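Local coordinates for protein rhino (Drosophila melanogaster, PDB 5XYV) that binds the N-terminal region of Deadlock through its chromoshadow domain, in the complex that specifies germline piRNA clusters, at the interface of chains A and B. Numbering follows the deposited sequence. Chains: chain A, Rhino; chain B, Protein deadlock.

The interface of chains A and B. Residues chain A 28, 30, 39-41; chain B 15, 18-19, 40, 44.
A:Phe30 on strand 26-33 of the Rhino chromoshadow domain meets residues from both long helices of the Deadlock N-terminal domain, 9-23 and 30-45. This is a heteromeric interface between two known direct partners. Side chains of strand 26-33 and both side chains and backbone of strand 39-43 meet the two helices.

Aromatic contacts are made on one face and at the tip of the A:Phe30 ring. The face lies under the six-membered end of the B:Trp44 indole, with B:Trp44 CZ2 3.8 Å above the ring plane and over its centre. The tip points at B:Phe40: A:Phe30 CZ is 3.5 Å from B:Phe40 CE1 and sits at the edge of that ring, in its plane. B:Phe40 in turn is packed against its own chain, with B:Trp44 NE1 above its face near the rim. The non-aromatic B:Cys15 comes alongside the CD1-CE1 side of A:Phe30, its CB 3.7 Å from A:Phe30 CE1. An alanine in place of A:Phe30 would probably open a gap between the two Deadlock helices and leave B:Trp44 and B:Phe40 without their aromatic partner.

CH-pi and apolar packing continue along helix 9-23. B:Ile19 CG1 stands over the centre of the A:Phe28 ring in a CH-pi contact, 3.8 Å from its centroid. The CG1 branch is anti to the carbonyl carbon (chi1 -66°), which also brings it to the methyl CB of A:Ala41. The CG2 branch covers the CE2-CZ end of A:Phe28. A:Ala41 CB also touches B:His18 CB at 3.5 Å.

Polar contact is made at strand 39-43. The backbone amide A:Ala41 N donates to the imidazole B:His18 ND1 at 3.1 Å. The bond is fairly straight, 156° at the hydrogen, and the donor is tilted slightly from the imidazole plane. The A:Asp40 carboxylate stands nearly perpendicular to this ring, at 87°, with OD1 near B:His18 CE1. If charged, it might polarise the imidazole, though it makes no salt bridge with it. The thiol B:Cys15 SG lies 3.3 Å from the carbonyl A:Ile39 O.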
# COMPACT_ATOMS: atom_id res chain seq x y z
N PHE A 28 -7.52 8.96 -0.96
CA PHE A 28 -6.97 10.24 -0.53
C PHE A 28 -5.89 10.02 0.50
O PHE A 28 -6.08 9.25 1.44
CB PHE A 28 -8.05 11.16 0.06
CG PHE A 28 -8.99 11.73 -0.98
CD1 PHE A 28 -8.76 13.00 -1.51
CD2 PHE A 28 -10.08 11.00 -1.44
CE1 PHE A 28 -9.61 13.52 -2.48
CE2 PHE A 28 -10.92 11.52 -2.40
CZ PHE A 28 -10.68 12.78 -2.93
N PHE A 30 -3.64 11.95 3.38
CA PHE A 30 -3.62 13.09 4.27
C PHE A 30 -2.17 13.40 4.60
O PHE A 30 -1.47 12.56 5.17
CB PHE A 30 -4.47 12.81 5.52
CG PHE A 30 -5.87 12.39 5.18
CD1 PHE A 30 -6.80 13.34 4.76
CD2 PHE A 30 -6.25 11.05 5.21
CE1 PHE A 30 -8.09 12.97 4.40
CE2 PHE A 30 -7.54 10.67 4.86
CZ PHE A 30 -8.46 11.64 4.46
N ILE A 39 -2.81 20.01 7.67
CA ILE A 39 -2.96 18.67 7.11
C ILE A 39 -3.96 18.73 5.96
O ILE A 39 -5.07 19.23 6.15
CB ILE A 39 -3.41 17.66 8.19
CG1 ILE A 39 -2.44 17.75 9.38
CG2 ILE A 39 -3.47 16.23 7.63
CD1 ILE A 39 -2.68 16.71 10.46
N ASP A 40 -3.57 18.25 4.78
CA ASP A 40 -4.41 18.36 3.59
C ASP A 40 -4.87 16.98 3.08
O ASP A 40 -4.09 16.03 3.08
CB ASP A 40 -3.67 19.10 2.46
CG ASP A 40 -3.46 20.60 2.73
OD1 ASP A 40 -3.99 21.15 3.72
OD2 ASP A 40 -2.78 21.26 1.93
N ALA A 41 -6.13 16.86 2.68
CA ALA A 41 -6.54 15.69 1.90
C ALA A 41 -6.05 15.88 0.47
O ALA A 41 -6.31 16.92 -0.14
CB ALA A 41 -8.06 15.48 1.93
N CYS B 15 -9.98 18.45 6.20
CA CYS B 15 -9.62 17.41 5.25
C CYS B 15 -10.86 16.84 4.56
O CYS B 15 -10.82 16.55 3.37
CB CYS B 15 -8.83 16.27 5.93
SG CYS B 15 -7.17 16.72 6.44
N HIS B 18 -11.83 19.19 1.97
CA HIS B 18 -10.92 18.98 0.83
C HIS B 18 -11.43 17.88 -0.10
O HIS B 18 -11.43 18.04 -1.32
CB HIS B 18 -9.50 18.60 1.31
CG HIS B 18 -8.78 19.71 2.00
ND1 HIS B 18 -7.69 19.49 2.82
CD2 HIS B 18 -8.98 21.05 1.99
CE1 HIS B 18 -7.26 20.64 3.29
NE2 HIS B 18 -8.02 21.61 2.80
N ILE B 19 -11.81 16.75 0.49
CA ILE B 19 -12.38 15.66 -0.29
C ILE B 19 -13.66 16.13 -1.02
O ILE B 19 -13.82 15.86 -2.20
CB ILE B 19 -12.70 14.44 0.60
CG1 ILE B 19 -11.41 13.83 1.14
CG2 ILE B 19 -13.52 13.39 -0.17
CD1 ILE B 19 -11.65 12.79 2.17
N PHE B 40 -14.97 7.81 7.39
CA PHE B 40 -13.84 8.74 7.41
C PHE B 40 -13.42 9.06 8.84
O PHE B 40 -12.24 9.12 9.14
CB PHE B 40 -14.21 10.01 6.66
CG PHE B 40 -13.27 11.16 6.91
CD1 PHE B 40 -12.00 11.19 6.32
CD2 PHE B 40 -13.66 12.22 7.70
CE1 PHE B 40 -11.14 12.27 6.54
CE2 PHE B 40 -12.82 13.32 7.90
CZ PHE B 40 -11.55 13.33 7.33
N TRP B 44 -9.53 7.39 11.34
CA TRP B 44 -8.48 7.99 12.14
C TRP B 44 -8.26 7.27 13.46
O TRP B 44 -7.14 7.25 13.97
CB TRP B 44 -8.77 9.46 12.44
CG TRP B 44 -8.94 10.28 11.23
CD1 TRP B 44 -10.09 10.51 10.53
CD2 TRP B 44 -7.90 11.00 10.56
NE1 TRP B 44 -9.82 11.32 9.46
CE2 TRP B 44 -8.49 11.65 9.45
CE3 TRP B 44 -6.53 11.16 10.78
CZ2 TRP B 44 -7.75 12.45 8.57
CZ3 TRP B 44 -5.81 11.95 9.91
CH2 TRP B 44 -6.42 12.59 8.82